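RNA polymerase II subunit A C-terminal domain phosphatase SSU72 (Homo sapiens, PDB 4H3K) dephosphorylates phosphoserine and phosphothreonine in the C-terminal domain of RNA polymerase II and takes part in RNA processing, termination and pre-mRNA polyadenylation. Local coordinates at residues S33-N37 with K112-E116; F118-K122 with D142-R146; L127-E133 with V154-D160. The protein carries 1 engineered substitution. One frame throughout, in Å; residues are numbered along the deposited sequence.

Contact 1: S33-N37 with K112-E116; sequences SSNQN and KPRPE. With PO4 (phosphate ion), chain F.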
loop_
_atom_site.group_PDB
_atom_site.type_symbol
_atom_site.label_atom_id
_atom_site.label_comp_id
_atom_site.label_asym_id
_atom_site.label_seq_id
_atom_site.Cartn_x
_atom_site.Cartn_y
_atom_site.Cartn_z
ATOM N N SER B 33 -2.198 -21.365 -4.456
ATOM C CA SER B 33 -3.653 -21.559 -4.560
ATOM C C SER B 33 -4.265 -22.218 -3.335
ATOM O O SER B 33 -5.239 -21.707 -2.750
ATOM C CB SER B 33 -4.001 -22.307 -5.838
ATOM O OG SER B 33 -5.401 -22.265 -5.966
ATOM N N SER B 34 -3.662 -23.325 -2.915
ATOM C CA SER B 34 -4.179 -24.129 -1.807
ATOM C C SER B 34 -3.414 -23.941 -0.491
ATOM O O SER B 34 -3.813 -24.506 0.513
ATOM C CB SER B 34 -4.159 -25.601 -2.200
ATOM O OG SER B 34 -5.008 -25.810 -3.324
ATOM N N ASN B 35 -2.327 -23.151 -0.511
ATOM C CA ASN B 35 -1.380 -23.029 0.636
ATOM C C ASN B 35 -0.962 -24.413 1.143
ATOM O O ASN B 35 -1.010 -24.712 2.360
ATOM C CB ASN B 35 -1.983 -22.176 1.752
ATOM C CG ASN B 35 -0.961 -21.693 2.755
ATOM O OD1 ASN B 35 0.275 -21.601 2.490
ATOM N ND2 ASN B 35 -1.457 -21.344 3.914
ATOM N N GLN B 36 -0.542 -25.257 0.204
ATOM C CA GLN B 36 -0.123 -26.629 0.547
ATOM C C GLN B 36 1.309 -26.921 0.108
ATOM O O GLN B 36 2.055 -27.577 0.832
ATOM C CB GLN B 36 -1.023 -27.634 -0.145
ATOM C CG GLN B 36 -2.424 -27.725 0.445
ATOM C CD GLN B 36 -2.393 -28.355 1.844
ATOM O OE1 GLN B 36 -1.383 -28.905 2.260
ATOM N NE2 GLN B 36 -3.492 -28.247 2.570
ATOM N N ASN B 37 1.655 -26.444 -1.096
ATOM C CA ASN B 37 2.855 -26.889 -1.785
ATOM C C ASN B 37 3.825 -25.735 -2.112
ATOM O O ASN B 37 4.795 -25.556 -1.410
ATOM C CB ASN B 37 2.462 -27.713 -3.035
ATOM C CG ASN B 37 3.671 -28.189 -3.849
ATOM O OD1 ASN B 37 3.610 -28.302 -5.081
ATOM N ND2 ASN B 37 4.750 -28.480 -3.169
ATOM N N LYS B 112 2.623 -24.601 10.787
ATOM C CA LYS B 112 1.424 -23.954 11.278
ATOM C C LYS B 112 0.275 -24.946 11.188
ATOM O O LYS B 112 0.368 -25.925 10.459
ATOM C CB LYS B 112 1.129 -22.675 10.464
ATOM C CG LYS B 112 0.747 -22.935 9.019
ATOM C CD LYS B 112 0.692 -21.614 8.238
ATOM C CE LYS B 112 0.046 -21.803 6.883
ATOM N NZ LYS B 112 -0.066 -20.487 6.124
ATOM N N PRO B 113 -0.810 -24.709 11.933
ATOM C CA PRO B 113 -1.791 -25.803 12.021
ATOM C C PRO B 113 -2.718 -25.988 10.806
ATOM O O PRO B 113 -3.169 -27.111 10.549
ATOM C CB PRO B 113 -2.587 -25.462 13.281
ATOM C CG PRO B 113 -2.457 -24.001 13.435
ATOM C CD PRO B 113 -1.112 -23.613 12.874
ATOM N N ARG B 114 -2.996 -24.922 10.054
ATOM C CA ARG B 114 -3.870 -25.032 8.884
ATOM C C ARG B 114 -3.529 -24.059 7.759
ATOM O O ARG B 114 -2.893 -23.026 7.996
ATOM C CB ARG B 114 -5.356 -24.891 9.275
ATOM C CG ARG B 114 -5.710 -23.559 9.881
ATOM C CD ARG B 114 -7.217 -23.352 10.009
ATOM N NE ARG B 114 -7.479 -21.921 10.159
ATOM C CZ ARG B 114 -7.653 -21.052 9.153
ATOM N NH1 ARG B 114 -7.644 -21.440 7.875
ATOM N NH2 ARG B 114 -7.859 -19.775 9.433
ATOM N N PRO B 115 -3.924 -24.407 6.519
ATOM C CA PRO B 115 -3.728 -23.465 5.415
ATOM C C PRO B 115 -4.536 -22.192 5.689
ATOM O O PRO B 115 -5.555 -22.258 6.369
ATOM C CB PRO B 115 -4.271 -24.226 4.209
ATOM C CG PRO B 115 -5.262 -25.191 4.768
ATOM C CD PRO B 115 -4.610 -25.635 6.075
ATOM N N GLU B 116 -4.051 -21.049 5.209
ATOM C CA GLU B 116 -4.704 -19.768 5.442
ATOM C C GLU B 116 -5.114 -19.102 4.123
ATOM O O GLU B 116 -4.326 -19.084 3.172
ATOM C CB GLU B 116 -3.780 -18.835 6.241
ATOM C CG GLU B 116 -3.421 -19.399 7.644
ATOM C CD GLU B 116 -2.286 -18.645 8.294
ATOM O OE1 GLU B 116 -2.563 -17.868 9.210
ATOM O OE2 GLU B 116 -1.121 -18.803 7.896
HETATM P P PO4 F . -0.295 -24.976 -3.811
HETATM O O1 PO4 F . -0.193 -24.534 -2.383
HETATM O O2 PO4 F . -0.728 -26.447 -3.901
HETATM O O3 PO4 F . 1.038 -24.860 -4.524
HETATM O O4 PO4 F . -1.274 -24.158 -4.603
#

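Contact 2: F118-K122 with D142-R146; sequences FQNCK and DLNSR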
loop_
_atom_site.group_PDB
_atom_site.type_symbol
_atom_site.label_atom_id
_atom_site.label_comp_id
_atom_site.label_asym_id
_atom_site.label_seq_id
_atom_site.Cartn_x
_atom_site.Cartn_y
_atom_site.Cartn_z
ATOM N N PHE B 118 -5.667 -15.981 1.914
ATOM C CA PHE B 118 -5.192 -14.596 1.778
ATOM C C PHE B 118 -6.306 -13.554 2.006
ATOM O O PHE B 118 -6.114 -12.534 2.677
ATOM C CB PHE B 118 -4.618 -14.384 0.375
ATOM C CG PHE B 118 -3.993 -13.037 0.186
ATOM C CD1 PHE B 118 -2.653 -12.828 0.512
ATOM C CD2 PHE B 118 -4.732 -11.984 -0.338
ATOM C CE1 PHE B 118 -2.071 -11.563 0.336
ATOM C CE2 PHE B 118 -4.169 -10.736 -0.527
ATOM C CZ PHE B 118 -2.831 -10.517 -0.180
ATOM N N GLN B 119 -7.457 -13.810 1.407
ATOM C CA GLN B 119 -8.558 -12.847 1.454
ATOM C C GLN B 119 -9.071 -12.630 2.884
ATOM O O GLN B 119 -9.785 -11.659 3.134
ATOM C CB GLN B 119 -9.688 -13.253 0.498
ATOM C CG GLN B 119 -9.276 -13.285 -0.976
ATOM C CD GLN B 119 -8.761 -14.643 -1.503
ATOM O OE1 GLN B 119 -8.937 -14.930 -2.673
ATOM N NE2 GLN B 119 -8.130 -15.453 -0.655
ATOM N N ASN B 120 -8.686 -13.509 3.817
ATOM C CA ASN B 120 -9.116 -13.389 5.233
ATOM C C ASN B 120 -8.153 -12.682 6.139
ATOM O O ASN B 120 -8.521 -12.325 7.257
ATOM C CB ASN B 120 -9.385 -14.752 5.876
ATOM C CG ASN B 120 -10.538 -15.471 5.251
ATOM O OD1 ASN B 120 -11.467 -14.853 4.705
ATOM N ND2 ASN B 120 -10.488 -16.798 5.304
ATOM N N CYS B 121 -6.917 -12.512 5.696
ATOM C CA CYS B 121 -5.910 -11.901 6.561
ATOM C C CYS B 121 -5.811 -10.397 6.355
ATOM O O CYS B 121 -6.170 -9.882 5.293
ATOM C CB CYS B 121 -4.538 -12.549 6.365
ATOM S SG CYS B 121 -3.348 -12.130 7.669
ATOM N N LYS B 122 -5.272 -9.730 7.374
ATOM C CA LYS B 122 -5.221 -8.269 7.482
ATOM C C LYS B 122 -3.809 -7.755 7.848
ATOM O O LYS B 122 -3.659 -6.611 8.298
ATOM C CB LYS B 122 -6.226 -7.811 8.550
ATOM C CG LYS B 122 -6.030 -8.468 9.964
ATOM C CD LYS B 122 -5.517 -9.942 9.896
ATOM C CE LYS B 122 -6.056 -10.815 11.027
ATOM N NZ LYS B 122 -5.027 -10.988 12.099
ATOM N N ASP B 142 -8.240 -8.660 -4.611
ATOM C CA ASP B 142 -8.522 -8.503 -3.197
ATOM C C ASP B 142 -7.989 -7.148 -2.647
ATOM O O ASP B 142 -8.750 -6.350 -2.118
ATOM C CB ASP B 142 -7.901 -9.663 -2.418
ATOM C CG ASP B 142 -8.321 -9.675 -0.981
ATOM O OD1 ASP B 142 -9.472 -9.304 -0.709
ATOM O OD2 ASP B 142 -7.520 -10.037 -0.110
ATOM N N LEU B 143 -6.685 -6.902 -2.748
ATOM C CA LEU B 143 -6.121 -5.665 -2.191
ATOM C C LEU B 143 -6.691 -4.396 -2.830
ATOM O O LEU B 143 -6.872 -3.377 -2.152
ATOM C CB LEU B 143 -4.589 -5.671 -2.349
ATOM C CG LEU B 143 -3.877 -6.824 -1.629
ATOM C CD1 LEU B 143 -2.360 -6.805 -1.930
ATOM C CD2 LEU B 143 -4.170 -6.780 -0.082
ATOM N N ASN B 144 -6.983 -4.450 -4.128
ATOM C CA ASN B 144 -7.550 -3.286 -4.815
ATOM C C ASN B 144 -8.999 -3.009 -4.386
ATOM O O ASN B 144 -9.493 -1.905 -4.577
ATOM C CB ASN B 144 -7.483 -3.443 -6.345
ATOM C CG ASN B 144 -7.932 -2.167 -7.089
ATOM O OD1 ASN B 144 -7.258 -1.135 -7.038
ATOM N ND2 ASN B 144 -9.071 -2.245 -7.782
ATOM N N SER B 145 -9.673 -3.999 -3.822
ATOM C CA SER B 145 -11.049 -3.810 -3.320
ATOM C C SER B 145 -11.098 -3.448 -1.811
ATOM O O SER B 145 -12.157 -3.165 -1.282
ATOM C CB SER B 145 -11.874 -5.062 -3.598
ATOM O OG SER B 145 -11.416 -6.094 -2.751
ATOM N N ARG B 146 -9.947 -3.437 -1.127
ATOM C CA ARG B 146 -9.886 -2.934 0.262
ATOM C C ARG B 146 -9.695 -1.417 0.274
ATOM O O ARG B 146 -8.923 -0.892 -0.517
ATOM C CB ARG B 146 -8.735 -3.603 1.035
ATOM C CG ARG B 146 -8.831 -5.132 1.099
ATOM C CD ARG B 146 -7.672 -5.744 1.887
ATOM N NE ARG B 146 -7.629 -7.201 1.748
ATOM C CZ ARG B 146 -6.868 -8.013 2.479
ATOM N NH1 ARG B 146 -6.069 -7.525 3.416
ATOM N NH2 ARG B 146 -6.881 -9.322 2.255
#

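Contact 3: L127-E133 with V154-D160; sequences LILTCEE and VHVVNVD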
loop_
_atom_site.group_PDB
_atom_site.type_symbol
_atom_site.label_atom_id
_atom_site.label_comp_id
_atom_site.label_asym_id
_atom_site.label_seq_id
_atom_site.Cartn_x
_atom_site.Cartn_y
_atom_site.Cartn_z
ATOM N N LEU B 127 6.463 -7.078 0.643
ATOM C CA LEU B 127 6.565 -7.795 -0.630
ATOM C C LEU B 127 5.694 -9.020 -0.594
ATOM O O LEU B 127 5.754 -9.791 0.365
ATOM C CB LEU B 127 8.016 -8.195 -0.911
ATOM C CG LEU B 127 8.254 -9.110 -2.120
ATOM C CD1 LEU B 127 7.844 -8.367 -3.420
ATOM C CD2 LEU B 127 9.712 -9.574 -2.179
ATOM N N ILE B 128 4.844 -9.163 -1.613
ATOM C CA ILE B 128 3.985 -10.339 -1.724
ATOM C C ILE B 128 4.400 -11.058 -2.991
ATOM O O ILE B 128 4.372 -10.473 -4.061
ATOM C CB ILE B 128 2.469 -9.979 -1.765
ATOM C CG1 ILE B 128 2.047 -9.192 -0.487
ATOM C CG2 ILE B 128 1.635 -11.255 -2.012
ATOM C CD1 ILE B 128 0.583 -8.531 -0.550
ATOM N N LEU B 129 4.772 -12.327 -2.865
ATOM C CA LEU B 129 5.157 -13.133 -4.007
ATOM C C LEU B 129 4.080 -14.157 -4.275
ATOM O O LEU B 129 3.685 -14.892 -3.359
ATOM C CB LEU B 129 6.456 -13.846 -3.709
ATOM C CG LEU B 129 7.605 -12.833 -3.576
ATOM C CD1 LEU B 129 8.605 -13.312 -2.615
ATOM C CD2 LEU B 129 8.245 -12.664 -4.926
ATOM N N THR B 130 3.629 -14.235 -5.525
ATOM C CA THR B 130 2.608 -15.204 -5.898
ATOM C C THR B 130 3.232 -16.241 -6.809
ATOM O O THR B 130 4.225 -15.959 -7.486
ATOM C CB THR B 130 1.374 -14.522 -6.560
ATOM O OG1 THR B 130 1.768 -13.884 -7.782
ATOM C CG2 THR B 130 0.802 -13.439 -5.617
ATOM N N CYS B 131 2.649 -17.448 -6.830
ATOM C CA CYS B 131 3.267 -18.594 -7.480
ATOM C C CYS B 131 2.624 -18.975 -8.821
ATOM O O CYS B 131 3.018 -19.957 -9.404
ATOM C CB CYS B 131 3.297 -19.802 -6.520
ATOM S SG CYS B 131 4.187 -19.429 -4.966
ATOM N N GLU B 132 1.636 -18.197 -9.284
ATOM C CA GLU B 132 1.091 -18.288 -10.628
ATOM C C GLU B 132 0.162 -17.135 -10.912
ATOM O O GLU B 132 -0.392 -16.520 -9.993
ATOM C CB GLU B 132 0.374 -19.632 -10.926
ATOM C CG GLU B 132 -0.928 -19.834 -10.213
ATOM C CD GLU B 132 -1.609 -21.133 -10.678
ATOM O OE1 GLU B 132 -1.233 -22.195 -10.177
ATOM O OE2 GLU B 132 -2.467 -21.073 -11.569
ATOM N N GLU B 133 0.005 -16.826 -12.199
ATOM C CA GLU B 133 -0.678 -15.594 -12.576
ATOM C C GLU B 133 -2.126 -15.499 -12.062
ATOM O O GLU B 133 -2.595 -14.417 -11.687
ATOM C CB GLU B 133 -0.619 -15.407 -14.099
ATOM C CG GLU B 133 -1.126 -14.072 -14.513
ATOM C CD GLU B 133 -1.046 -13.850 -16.008
ATOM O OE1 GLU B 133 -0.398 -14.659 -16.677
ATOM O OE2 GLU B 133 -1.633 -12.868 -16.514
ATOM N N VAL B 154 2.435 -1.817 -1.210
ATOM C CA VAL B 154 2.967 -3.163 -1.109
ATOM C C VAL B 154 3.253 -3.677 -2.530
ATOM O O VAL B 154 2.412 -3.596 -3.418
ATOM C CB VAL B 154 2.089 -4.154 -0.230
ATOM C CG1 VAL B 154 0.637 -4.264 -0.734
ATOM C CG2 VAL B 154 2.745 -5.551 -0.139
ATOM N N HIS B 155 4.476 -4.154 -2.737
ATOM C CA HIS B 155 4.906 -4.700 -4.021
ATOM C C HIS B 155 4.458 -6.138 -4.156
ATOM O O HIS B 155 4.632 -6.938 -3.221
ATOM C CB HIS B 155 6.436 -4.545 -4.147
ATOM C CG HIS B 155 6.828 -3.151 -4.502
ATOM N ND1 HIS B 155 6.755 -2.110 -3.602
ATOM C CD2 HIS B 155 7.133 -2.590 -5.701
ATOM C CE1 HIS B 155 7.080 -0.981 -4.210
ATOM N NE2 HIS B 155 7.338 -1.255 -5.480
ATOM N N VAL B 156 3.837 -6.448 -5.296
ATOM C CA VAL B 156 3.339 -7.778 -5.560
ATOM C C VAL B 156 4.059 -8.288 -6.829
ATOM O O VAL B 156 4.032 -7.635 -7.883
ATOM C CB VAL B 156 1.800 -7.777 -5.795
ATOM C CG1 VAL B 156 1.313 -9.207 -6.033
ATOM C CG2 VAL B 156 1.031 -7.108 -4.611
ATOM N N VAL B 157 4.720 -9.433 -6.702
ATOM C CA VAL B 157 5.507 -9.995 -7.796
ATOM C C VAL B 157 5.035 -11.417 -8.026
ATOM O O VAL B 157 4.871 -12.196 -7.069
ATOM C CB VAL B 157 7.016 -9.966 -7.499
ATOM C CG1 VAL B 157 7.823 -10.695 -8.586
ATOM C CG2 VAL B 157 7.509 -8.476 -7.312
ATOM N N ASN B 158 4.841 -11.760 -9.296
ATOM C CA ASN B 158 4.509 -13.136 -9.668
ATOM C C ASN B 158 5.672 -13.882 -10.272
ATOM O O ASN B 158 6.414 -13.299 -11.068
ATOM C CB ASN B 158 3.365 -13.159 -10.686
ATOM C CG ASN B 158 2.865 -14.554 -10.954
ATOM O OD1 ASN B 158 2.323 -15.224 -10.058
ATOM N ND2 ASN B 158 3.069 -15.024 -12.185
ATOM N N VAL B 159 5.799 -15.170 -9.925
ATOM C CA VAL B 159 6.592 -16.125 -10.731
ATOM C C VAL B 159 5.725 -17.346 -10.980
ATOM O O VAL B 159 5.251 -17.928 -10.027
ATOM C CB VAL B 159 7.774 -16.802 -9.993
ATOM C CG1 VAL B 159 8.839 -17.311 -11.029
ATOM C CG2 VAL B 159 8.325 -16.015 -8.881
ATOM N N ASP B 160 5.544 -17.752 -12.236
ATOM C CA ASP B 160 4.820 -18.979 -12.520
ATOM C C ASP B 160 5.600 -20.211 -12.061
ATOM O O ASP B 160 6.650 -20.539 -12.600
ATOM C CB ASP B 160 4.429 -19.102 -13.992
ATOM C CG ASP B 160 3.150 -18.328 -14.336
ATOM O OD1 ASP B 160 2.519 -17.705 -13.462
ATOM O OD2 ASP B 160 2.780 -18.342 -15.520
#

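Contact 1: S33-N37 with K112-E116
Asn35 presses into the loop 112-116 where Pro115 and Glu116 turn past it, and this is the tight part of the contact: Asn35 CB lies 3.9 Å from Pro115 CB, and their CA atoms are the nearest CA pair. With CG anti to the backbone N (chi1 -164°), the carboxamide of Asn35 is carried between the ammonium group of Lys112, which comes from the opposite direction, and the backbone N of Glu116. Lys112 NZ is held within its own loop by a salt bridge to Glu116 OE2 at 2.7 Å, through the lone pair anti to the other oxygen, and it also bonds Ser55 OG. Between the two loops, packing thins out toward Gln36, whose NE2 stays 4.2 Å from Pro115 CG, and on the outer side Pro113 is exposed and Arg114 points away. Behind Asn35, the loop 33-37 wraps a phosphate ion. Ser33 N and Ser34 N (3.0 Å) converge on its O4, while Gln36 N (2.7 Å) and Asn37 N (3.0 Å) share O1. Ser32 OG and Arg38 NE also bond the ion, probably from the crystallisation liquor; the loop matches the cysteine-phosphatase CX5R loop, with Ser32, probably engineered, in the cysteine's place. The loop joins strand 27-32 to helix 38-48; Gln36 reaches helices 81-98 and 101-109, and Pro115 packs on Tyr81 and on Val62 of strand 62-64.

Contact 2: F118-K122 with D142-R146
Arg146 NH2 is gripped from both segments: Phe118 O and Cys121 O take it from across the contact through weak, bent bonds of 3.3 and 3.2 Å, and Asp142 OD2 of its own segment forms a salt bridge at 2.6 Å. The carboxylate oxygen is met on its syn side, with NH2 25° out of the carboxylate plane. Arg146 NH1 adds another weak bond to Cys121 O, so this carbonyl bridges the two terminal nitrogens of the guanidinium. The chain of Arg146 runs extended from CG to NE, and Leu143 CD2 sits 3.8 Å above the guanidinium plane, over its centre, which should help to fix the tilt of the group. Phe118 O also accepts Cys121 N, closing the 3-10 turn 118-120, and the positive charge beside these carbonyls probably polarises them. The turn is tied to the C-terminal part of helix 133-145, the connecting helix of a beta-alpha-beta crossover, and to Arg146 beyond it. Ser145 N and Ser145 OG approach Asp142 O from the same face of its carbonyl. Phe118 CZ lies 4.0 Å from Leu143 CD2, the side chains meeting at about a right angle. Asp142 OD2 comes within 3.4 Å of Phe118 CD2, ring and carboxylate planes standing 76° apart. On the same side of the carboxylate plane, Gln119 CG lies 3.7 Å from Asp142 CG. Cys121 rests against Arg54 and Phe56 of strand 52-57.

Contact 3: L127-E133 with V154-D160
Leu127 opens the parallel pairing with His155 and sends CD1 over to Val157 CG2 (3.9 Å). Ile128 then bonds both ways, its N to His155 O at 2.8 Å and its O from Val157 N at 2.9 Å, while CG1 and CD1 pack obliquely on Val154 CG2. Leu129 lies alongside Val157, pointing the same way, on the face covered by helix 165-184. Thr130 N continues the ladder to Val157 O (2.8 Å), and Val159 N returns to Thr130 O (3.0 Å). With OG1 between the backbone N and carbonyl carbon (chi1 63°), the Thr130 hydroxyl faces the carboxamide of Asn158, which also borders the turn at Glu132. A leucine in place of Asn158 would probably deprive that hydroxyl and the turn backbone of their polar neighbour. Beyond Cys131, whose side chain lies about 6 Å from the bound phosphate, Glu132 takes the N-cap position and salt-bridges Arg38, a phosphate ligand. Glu133 N makes a weak bond to Asp160 OD1 at 2.9 Å as helix 133-145 starts. The beta-alpha-beta unit therefore passes from apolar packing to polar groups at the C-terminal strand ends, where the phosphate pocket lies, and Glu132 probably helps to position Arg38.

How the contacts relate
From the N terminus, strand 27-32 leads into the phosphate-binding loop 33-37, and contact 1 closes a long excursion, about half of it helical, by bringing 112-116 back against it. The chain then enters contact 2 almost at once, so contacts 1 and 2 follow in series, their centres about 17 Å apart. Contacts 2 and 3 cross: 118-122, 127-133, 142-146 and 154-160 alternate between them. Contact 3 pairs the two strands of the beta-alpha-beta unit, whereas contact 2 ties the end of its connecting helix to the loop preceding its first strand. They meet where Ile128 CD1 packs on Leu143 CD1 (3.7 Å) and Phe118 CZ (4.0 Å).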